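Esterase/lipase (Uncultured bacterium, PDB 3K6K) probably hydrolyses carboxylic esters as a hormone-sensitive-lipase-like esterase of the alpha/beta hydrolase fold. Local coordinates at residues E46-L60 / S95-K108. Sequence-based numbering, arbitrary orientation.
Sequences EALCERFPRAEGVEL and SPSTHLVLTTQLAK. With SO4 (sulfate ion), chain E.
From the end of helix 38-49 the chain runs along helix 96-110, with CA atoms 5.2 Å apart at Cys-49 and Thr-98, 4.9 Å at Arg-54 and Val-101, and 5.3 Å at Ala-55 and Thr-104. This is the alpha/beta hydrolase fold: the connection from the N-terminal helices to edge strand 59-65 crosses the outer side of a helix whose inner side rests on the central sheet, Leu-102 and Leu-106 touching Tyr-85 of strand 82-86. At the start of the helix, Glu-46 bends at chi2 and brings its carboxylate to Ser-95, whose OG donates to the syn side of Glu-46 OE2 at 2.7 Å. Ser-95 is also the N-cap of helix 96-110, its OG accepting from Thr-98 N, so one hydroxyl ties both helices together. Farther on, Phe-52 CB packs on the Val-101 side chain, and a water bridges Pro-53 O and Val-101 O. The extended Arg-54 chain lies over Leu-100, whose CD1 sits 3.5 Å above the centre of the guanidinium plane; the other methyl, CD2, meets Leu-60 CD2 tip to tip. Thr-104 is the middle anchor: its OG1 donates to Leu-100 O and accepts from Ala-55 N at 3.0 Å, a nearly straight bond (165°), while CG2 turns to Val-58 CG1. With a valine here, the Ala-55 amide would probably lose its acceptor, and Leu-100 O one of its two donors. Beyond, a type II turn from Ala-55 to Val-58 passes over Lys-108. A sulfate, probably picked up from the crystallisation solution, accepts from Glu-56 N through O3 at 3.0 Å. The lysine chain stays extended until chi4 (88°), where it bends to place NZ 3.0 Å from Glu-56 O, the donor tilted 28° from the carbonyl plane.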
ATOM      1  N   GLU A  46      -2.362 -31.794   3.329  1.00 29.08           N
ATOM      2  CA  GLU A  46      -2.640 -32.370   2.012  1.00 30.72           C
ATOM      3  C   GLU A  46      -4.098 -32.858   1.936  1.00 31.57           C
ATOM      4  O   GLU A  46      -4.813 -32.528   0.994  1.00 32.02           O
ATOM      5  CB  GLU A  46      -1.649 -33.498   1.617  1.00 30.53           C
ATOM      6  CG  GLU A  46      -0.144 -33.117   1.372  1.00 31.79           C
ATOM      7  CD  GLU A  46       0.117 -32.416   0.011  1.00 34.30           C
ATOM      8  OE1 GLU A  46      -0.825 -32.212  -0.746  1.00 35.88           O
ATOM      9  OE2 GLU A  46       1.279 -32.073  -0.330  1.00 38.41           O
ATOM     10  N   ALA A  47      -4.556 -33.586   2.956  1.00 33.17           N
ATOM     11  CA  ALA A  47      -5.868 -34.247   2.916  1.00 34.17           C
ATOM     12  C   ALA A  47      -6.997 -33.224   2.949  1.00 35.12           C
ATOM     13  O   ALA A  47      -7.943 -33.318   2.164  1.00 35.59           O
ATOM     14  CB  ALA A  47      -6.003 -35.261   4.067  1.00 34.24           C
ATOM     15  N   LEU A  48      -6.886 -32.244   3.847  1.00 35.72           N
ATOM     16  CA  LEU A  48      -7.850 -31.156   3.940  1.00 36.68           C
ATOM     17  C   LEU A  48      -7.862 -30.344   2.623  1.00 36.91           C
ATOM     18  O   LEU A  48      -8.925 -30.057   2.055  1.00 37.43           O
ATOM     19  CB  LEU A  48      -7.522 -30.300   5.162  1.00 36.90           C
ATOM     20  CG  LEU A  48      -8.479 -29.235   5.711  1.00 39.49           C
ATOM     21  CD1 LEU A  48      -8.487 -29.300   7.264  1.00 43.44           C
ATOM     22  CD2 LEU A  48      -8.159 -27.798   5.224  1.00 41.35           C
ATOM     23  N   CYS A  49      -6.694 -30.032   2.083  1.00 36.22           N
ATOM     24  CA  CYS A  49      -6.670 -29.204   0.878  1.00 36.57           C
ATOM     25  C   CYS A  49      -7.287 -29.806  -0.404  1.00 36.58           C
ATOM     26  O   CYS A  49      -7.878 -29.053  -1.173  1.00 35.50           O
ATOM     27  CB  CYS A  49      -5.286 -28.611   0.628  1.00 35.94           C
ATOM     28  SG  CYS A  49      -4.853 -27.451   1.901  1.00 35.80           S
ATOM     29  N   GLU A  50      -7.186 -31.124  -0.611  1.00 37.43           N
ATOM     30  CA  GLU A  50      -7.893 -31.803  -1.719  1.00 38.88           C
ATOM     31  C   GLU A  50      -9.388 -31.486  -1.782  1.00 38.96           C
ATOM     32  O   GLU A  50      -9.977 -31.535  -2.853  1.00 38.33           O
ATOM     33  CB  GLU A  50      -7.706 -33.317  -1.650  1.00 39.44           C
ATOM     34  CG  GLU A  50      -6.974 -33.917  -2.834  1.00 43.38           C
ATOM     35  CD  GLU A  50      -5.786 -34.818  -2.394  1.00 49.99           C
ATOM     36  OE1 GLU A  50      -6.062 -35.877  -1.771  1.00 49.00           O
ATOM     37  OE2 GLU A  50      -4.589 -34.455  -2.668  1.00 49.73           O
ATOM     38  N   ARG A  51      -9.987 -31.166  -0.631  1.00 39.91           N
ATOM     39  CA  ARG A  51     -11.414 -30.789  -0.520  1.00 41.36           C
ATOM     40  C   ARG A  51     -11.850 -29.455  -1.169  1.00 40.82           C
ATOM     41  O   ARG A  51     -13.032 -29.272  -1.448  1.00 40.68           O
ATOM     42  CB  ARG A  51     -11.860 -30.742   0.959  1.00 42.56           C
ATOM     43  CG  ARG A  51     -12.595 -31.986   1.509  1.00 46.78           C
ATOM     44  CD  ARG A  51     -11.652 -33.098   2.024  1.00 52.82           C
ATOM     45  NE  ARG A  51     -11.397 -34.190   1.047  1.00 58.78           N
ATOM     46  CZ  ARG A  51     -11.715 -35.483   1.228  1.00 59.22           C
ATOM     47  NH1 ARG A  51     -12.314 -35.868   2.359  1.00 59.52           N
ATOM     48  NH2 ARG A  51     -11.420 -36.397   0.290  1.00 56.86           N
ATOM     49  N   PHE A  52     -10.932 -28.513  -1.357  1.00 39.99           N
ATOM     50  CA  PHE A  52     -11.298 -27.202  -1.874  1.00 39.81           C
ATOM     51  C   PHE A  52     -11.391 -27.237  -3.380  1.00 38.60           C
ATOM     52  O   PHE A  52     -10.614 -27.950  -4.030  1.00 39.87           O
ATOM     53  CB  PHE A  52     -10.268 -26.171  -1.460  1.00 40.38           C
ATOM     54  CG  PHE A  52     -10.364 -25.762  -0.025  1.00 43.39           C
ATOM     55  CD1 PHE A  52     -10.726 -24.461   0.314  1.00 46.76           C
ATOM     56  CD2 PHE A  52     -10.097 -26.667   0.996  1.00 45.09           C
ATOM     57  CE1 PHE A  52     -10.802 -24.075   1.656  1.00 47.35           C
ATOM     58  CE2 PHE A  52     -10.178 -26.278   2.340  1.00 46.03           C
ATOM     59  CZ  PHE A  52     -10.527 -24.990   2.666  1.00 46.29           C
ATOM     60  N   PRO A  53     -12.326 -26.467  -3.957  1.00 37.15           N
ATOM     61  CA  PRO A  53     -12.517 -26.541  -5.406  1.00 35.56           C
ATOM     62  C   PRO A  53     -11.345 -25.913  -6.165  1.00 34.32           C
ATOM     63  O   PRO A  53     -10.585 -25.145  -5.579  1.00 33.52           O
ATOM     64  CB  PRO A  53     -13.834 -25.800  -5.623  1.00 35.41           C
ATOM     65  CG  PRO A  53     -13.834 -24.752  -4.564  1.00 36.49           C
ATOM     66  CD  PRO A  53     -13.217 -25.461  -3.340  1.00 37.87           C
ATOM     67  N   ARG A  54     -11.191 -26.309  -7.431  1.00 32.45           N
ATOM     68  CA  ARG A  54     -10.108 -25.904  -8.329  1.00 31.39           C
ATOM     69  C   ARG A  54     -10.740 -25.310  -9.610  1.00 31.32           C
ATOM     70  O   ARG A  54     -11.833 -25.683  -9.985  1.00 31.89           O
ATOM     71  CB  ARG A  54      -9.229 -27.109  -8.670  1.00 30.75           C
ATOM     72  CG  ARG A  54      -8.623 -27.750  -7.454  1.00 29.28           C
ATOM     73  CD  ARG A  54      -8.046 -29.067  -7.798  1.00 33.23           C
ATOM     74  NE  ARG A  54      -7.500 -29.821  -6.654  1.00 32.39           N
ATOM     75  CZ  ARG A  54      -6.847 -30.985  -6.788  1.00 33.07           C
ATOM     76  NH1 ARG A  54      -6.669 -31.521  -8.007  1.00 32.19           N
ATOM     77  NH2 ARG A  54      -6.369 -31.614  -5.722  1.00 28.98           N
ATOM     78  N   ALA A  55     -10.106 -24.362 -10.274  1.00 30.09           N
ATOM     79  CA  ALA A  55     -10.854 -23.714 -11.340  1.00 29.89           C
ATOM     80  C   ALA A  55     -11.192 -24.716 -12.470  1.00 29.18           C
ATOM     81  O   ALA A  55     -10.367 -25.560 -12.851  1.00 27.68           O
ATOM     82  CB  ALA A  55     -10.137 -22.465 -11.849  1.00 29.50           C
ATOM     83  N   GLU A  56     -12.428 -24.635 -12.945  1.00 28.94           N
ATOM     84  CA  GLU A  56     -12.889 -25.513 -14.000  1.00 29.47           C
ATOM     85  C   GLU A  56     -12.041 -25.205 -15.196  1.00 28.10           C
ATOM     86  O   GLU A  56     -11.803 -24.044 -15.500  1.00 27.55           O
ATOM     87  CB  GLU A  56     -14.369 -25.265 -14.327  1.00 29.98           C
ATOM     88  CG  GLU A  56     -14.870 -25.931 -15.655  1.00 34.21           C
ATOM     89  CD  GLU A  56     -16.416 -26.007 -15.714  1.00 41.29           C
ATOM     90  OE1 GLU A  56     -16.944 -26.943 -16.365  1.00 44.27           O
ATOM     91  OE2 GLU A  56     -17.110 -25.142 -15.099  1.00 40.30           O
ATOM     92  N   GLY A  57     -11.557 -26.247 -15.853  1.00 26.99           N
ATOM     93  CA  GLY A  57     -10.915 -26.072 -17.148  1.00 26.42           C
ATOM     94  C   GLY A  57      -9.430 -25.827 -17.050  1.00 25.70           C
ATOM     95  O   GLY A  57      -8.782 -25.574 -18.075  1.00 25.99           O
ATOM     96  N   VAL A  58      -8.901 -25.855 -15.838  1.00 23.66           N
ATOM     97  CA  VAL A  58      -7.477 -25.702 -15.617  1.00 22.29           C
ATOM     98  C   VAL A  58      -6.827 -27.057 -15.608  1.00 22.21           C
ATOM     99  O   VAL A  58      -7.023 -27.801 -14.712  1.00 21.63           O
ATOM    100  CB  VAL A  58      -7.085 -24.886 -14.333  1.00 20.62           C
ATOM    101  CG1 VAL A  58      -5.667 -24.919 -14.136  1.00 18.50           C
ATOM    102  CG2 VAL A  58      -7.482 -23.497 -14.432  1.00 19.72           C
ATOM    103  N   GLU A  59      -6.028 -27.334 -16.616  1.00 22.46           N
ATOM    104  CA  GLU A  59      -5.355 -28.629 -16.791  1.00 22.46           C
ATOM    105  C   GLU A  59      -4.099 -28.669 -15.977  1.00 22.32           C
ATOM    106  O   GLU A  59      -3.327 -27.682 -15.930  1.00 22.14           O
ATOM    107  CB  GLU A  59      -5.106 -28.952 -18.277  1.00 21.78           C
ATOM    108  CG  GLU A  59      -6.470 -29.031 -18.978  1.00 26.57           C
ATOM    109  CD  GLU A  59      -6.459 -29.345 -20.481  1.00 31.82           C
ATOM    110  OE1 GLU A  59      -7.516 -29.837 -20.930  1.00 35.09           O
ATOM    111  OE2 GLU A  59      -5.453 -29.129 -21.209  1.00 31.86           O
ATOM    112  N   LEU A  60      -3.902 -29.805 -15.315  1.00 21.73           N
ATOM    113  CA  LEU A  60      -2.778 -29.950 -14.423  1.00 22.14           C
ATOM    114  C   LEU A  60      -1.691 -30.834 -14.994  1.00 22.96           C
ATOM    115  O   LEU A  60      -1.763 -32.073 -14.914  1.00 22.17           O
ATOM    116  CB  LEU A  60      -3.229 -30.487 -13.050  1.00 21.26           C
ATOM    117  CG  LEU A  60      -4.208 -29.679 -12.224  1.00 22.58           C
ATOM    118  CD1 LEU A  60      -4.677 -30.401 -10.924  1.00 21.06           C
ATOM    119  CD2 LEU A  60      -3.625 -28.263 -11.952  1.00 22.17           C
ATOM    120  N   SER A  95       2.651 -27.373  -0.735  1.00 16.23           N
ATOM    121  CA  SER A  95       3.112 -27.996  -1.983  1.00 15.75           C
ATOM    122  C   SER A  95       2.282 -27.462  -3.114  1.00 15.61           C
ATOM    123  O   SER A  95       1.258 -26.819  -2.895  1.00 14.51           O
ATOM    124  CB  SER A  95       2.903 -29.508  -1.891  1.00 16.68           C
ATOM    125  OG  SER A  95       1.489 -29.811  -1.872  1.00 18.88           O
ATOM    126  N   PRO A  96       2.694 -27.737  -4.350  1.00 16.55           N
ATOM    127  CA  PRO A  96       1.826 -27.256  -5.402  1.00 16.33           C
ATOM    128  C   PRO A  96       0.360 -27.763  -5.243  1.00 17.45           C
ATOM    129  O   PRO A  96      -0.602 -26.996  -5.469  1.00 17.41           O
ATOM    130  CB  PRO A  96       2.520 -27.778  -6.638  1.00 15.67           C
ATOM    131  CG  PRO A  96       3.962 -27.692  -6.289  1.00 16.17           C
ATOM    132  CD  PRO A  96       4.037 -28.112  -4.859  1.00 15.83           C
ATOM    133  N   SER A  97       0.198 -28.999  -4.770  1.00 18.02           N
ATOM    134  CA  SER A  97      -1.118 -29.593  -4.538  1.00 18.74           C
ATOM    135  C   SER A  97      -1.942 -28.891  -3.504  1.00 17.82           C
ATOM    136  O   SER A  97      -3.080 -28.658  -3.768  1.00 18.48           O
ATOM    137  CB  SER A  97      -1.047 -31.088  -4.174  1.00 18.92           C
ATOM    138  OG  SER A  97      -0.534 -31.784  -5.300  1.00 22.70           O
ATOM    139  N   THR A  98      -1.403 -28.624  -2.318  1.00 18.35           N
ATOM    140  CA  THR A  98      -2.150 -27.872  -1.306  1.00 18.45           C
ATOM    141  C   THR A  98      -2.648 -26.498  -1.766  1.00 17.92           C
ATOM    142  O   THR A  98      -3.525 -25.959  -1.117  1.00 17.78           O
ATOM    143  CB  THR A  98      -1.304 -27.557  -0.109  1.00 18.62           C
ATOM    144  OG1 THR A  98      -0.064 -26.945  -0.547  1.00 21.09           O
ATOM    145  CG2 THR A  98      -1.027 -28.808   0.673  1.00 19.65           C
ATOM    146  N   HIS A  99      -2.075 -25.923  -2.835  1.00 16.64           N
ATOM    147  CA  HIS A  99      -2.383 -24.518  -3.206  1.00 16.52           C
ATOM    148  C   HIS A  99      -3.170 -24.457  -4.533  1.00 16.80           C
ATOM    149  O   HIS A  99      -3.573 -23.373  -5.027  1.00 12.85           O
ATOM    150  CB  HIS A  99      -1.119 -23.652  -3.197  1.00 16.12           C
ATOM    151  CG  HIS A  99      -0.641 -23.334  -1.817  1.00 17.32           C
ATOM    152  ND1 HIS A  99      -0.434 -22.038  -1.373  1.00 20.42           N
ATOM    153  CD2 HIS A  99      -0.429 -24.135  -0.745  1.00 18.15           C
ATOM    154  CE1 HIS A  99      -0.064 -22.065  -0.102  1.00 19.99           C
ATOM    155  NE2 HIS A  99      -0.043 -23.328   0.300  1.00 19.05           N
ATOM    156  N   LEU A 100      -3.470 -25.652  -5.037  1.00 15.69           N
ATOM    157  CA  LEU A 100      -4.238 -25.719  -6.232  1.00 17.44           C
ATOM    158  C   LEU A 100      -5.371 -24.799  -6.173  1.00 17.12           C
ATOM    159  O   LEU A 100      -5.599 -24.116  -7.182  1.00 18.76           O
ATOM    160  CB  LEU A 100      -4.733 -27.121  -6.545  1.00 17.18           C
ATOM    161  CG  LEU A 100      -3.495 -27.860  -6.973  1.00 18.05           C
ATOM    162  CD1 LEU A 100      -3.791 -29.349  -6.977  1.00 20.46           C
ATOM    163  CD2 LEU A 100      -3.088 -27.391  -8.325  1.00 15.89           C
ATOM    164  N   VAL A 101      -6.113 -24.793  -5.077  1.00 17.30           N
ATOM    165  CA  VAL A 101      -7.236 -23.902  -4.889  1.00 17.36           C
ATOM    166  C   VAL A 101      -6.946 -22.441  -5.252  1.00 18.59           C
ATOM    167  O   VAL A 101      -7.688 -21.851  -5.955  1.00 20.40           O
ATOM    168  CB  VAL A 101      -7.942 -24.027  -3.502  1.00 17.50           C
ATOM    169  CG1 VAL A 101      -7.032 -23.748  -2.376  1.00 14.51           C
ATOM    170  CG2 VAL A 101      -9.107 -23.144  -3.448  1.00 19.15           C
ATOM    171  N   LEU A 102      -5.842 -21.903  -4.787  1.00 18.08           N
ATOM    172  CA  LEU A 102      -5.478 -20.546  -5.052  1.00 18.43           C
ATOM    173  C   LEU A 102      -4.942 -20.387  -6.510  1.00 19.52           C
ATOM    174  O   LEU A 102      -5.441 -19.526  -7.248  1.00 20.33           O
ATOM    175  CB  LEU A 102      -4.490 -20.083  -3.999  1.00 17.07           C
ATOM    176  CG  LEU A 102      -3.822 -18.701  -4.161  1.00 19.31           C
ATOM    177  CD1 LEU A 102      -4.738 -17.670  -4.745  1.00 15.17           C
ATOM    178  CD2 LEU A 102      -3.321 -18.213  -2.810  1.00 19.35           C
ATOM    179  N   THR A 103      -3.973 -21.233  -6.918  1.00 19.04           N
ATOM    180  CA  THR A 103      -3.185 -21.064  -8.163  1.00 17.77           C
ATOM    181  C   THR A 103      -3.928 -21.364  -9.443  1.00 18.76           C
ATOM    182  O   THR A 103      -3.642 -20.777 -10.488  1.00 18.97           O
ATOM    183  CB  THR A 103      -1.867 -21.875  -8.156  1.00 17.61           C
ATOM    184  OG1 THR A 103      -2.135 -23.291  -8.126  1.00 16.94           O
ATOM    185  CG2 THR A 103      -1.013 -21.487  -6.969  1.00 15.14           C
ATOM    186  N   THR A 104      -4.897 -22.269  -9.361  1.00 18.61           N
ATOM    187  CA  THR A 104      -5.745 -22.543 -10.505  1.00 17.88           C
ATOM    188  C   THR A 104      -6.600 -21.346 -10.796  1.00 18.56           C
ATOM    189  O   THR A 104      -6.890 -21.061 -11.970  1.00 17.93           O
ATOM    190  CB  THR A 104      -6.639 -23.809 -10.329  1.00 17.57           C
ATOM    191  OG1 THR A 104      -7.379 -23.703  -9.111  1.00 15.75           O
ATOM    192  CG2 THR A 104      -5.778 -25.112 -10.314  1.00 16.03           C
ATOM    193  N   GLN A 105      -7.011 -20.632  -9.751  1.00 18.80           N
ATOM    194  CA  GLN A 105      -7.724 -19.352  -9.977  1.00 18.94           C
ATOM    195  C   GLN A 105      -6.766 -18.332 -10.596  1.00 18.95           C
ATOM    196  O   GLN A 105      -7.102 -17.688 -11.583  1.00 19.97           O
ATOM    197  CB  GLN A 105      -8.413 -18.789  -8.701  1.00 18.76           C
ATOM    198  CG  GLN A 105      -9.500 -19.640  -8.095  1.00 20.62           C
ATOM    199  CD  GLN A 105     -10.732 -19.794  -9.014  1.00 26.26           C
ATOM    200  OE1 GLN A 105     -11.611 -20.685  -8.807  1.00 27.58           O
ATOM    201  NE2 GLN A 105     -10.807 -18.936 -10.023  1.00 23.16           N
ATOM    202  N   LEU A 106      -5.552 -18.205 -10.063  1.00 19.45           N
ATOM    203  CA  LEU A 106      -4.596 -17.263 -10.666  1.00 19.84           C
ATOM    204  C   LEU A 106      -4.477 -17.593 -12.169  1.00 21.46           C
ATOM    205  O   LEU A 106      -4.534 -16.694 -13.010  1.00 21.57           O
ATOM    206  CB  LEU A 106      -3.287 -17.277  -9.911  1.00 19.58           C
ATOM    207  CG  LEU A 106      -3.360 -16.791  -8.467  1.00 19.89           C
ATOM    208  CD1 LEU A 106      -2.045 -17.073  -7.711  1.00 14.76           C
ATOM    209  CD2 LEU A 106      -3.725 -15.303  -8.438  1.00 16.79           C
ATOM    210  N   ALA A 107      -4.312 -18.875 -12.517  1.00 21.76           N
ATOM    211  CA  ALA A 107      -4.133 -19.271 -13.931  1.00 22.39           C
ATOM    212  C   ALA A 107      -5.360 -18.920 -14.850  1.00 23.35           C
ATOM    213  O   ALA A 107      -5.205 -18.274 -15.871  1.00 23.18           O
ATOM    214  CB  ALA A 107      -3.771 -20.766 -14.021  1.00 21.55           C
ATOM    215  N   LYS A 108      -6.559 -19.343 -14.466  1.00 24.06           N
ATOM    216  CA  LYS A 108      -7.735 -19.086 -15.235  1.00 26.21           C
ATOM    217  C   LYS A 108      -8.036 -17.576 -15.457  1.00 27.60           C
ATOM    218  O   LYS A 108      -8.181 -17.134 -16.611  1.00 26.65           O
ATOM    219  CB  LYS A 108      -8.937 -19.762 -14.576  1.00 26.75           C
ATOM    220  CG  LYS A 108     -10.234 -19.595 -15.338  1.00 25.42           C
ATOM    221  CD  LYS A 108     -11.268 -20.551 -14.767  1.00 30.26           C
ATOM    222  CE  LYS A 108     -12.593 -20.512 -15.532  1.00 35.06           C
ATOM    223  NZ  LYS A 108     -12.622 -21.466 -16.719  1.00 37.78           N
TER
HETATM  224  S   SO4 E 323     -14.496 -21.653 -11.414  1.00 37.05           S
HETATM  225  O1  SO4 E 323     -14.415 -20.895 -10.174  1.00 37.59           O
HETATM  226  O2  SO4 E 323     -13.580 -21.031 -12.391  1.00 38.70           O
HETATM  227  O3  SO4 E 323     -14.164 -23.030 -11.026  1.00 38.43           O
HETATM  228  O4  SO4 E 323     -15.826 -21.689 -12.001  1.00 37.07           O
HETATM  229  O   HOH W   1     -10.482 -22.406  -6.309  1.00 39.11           O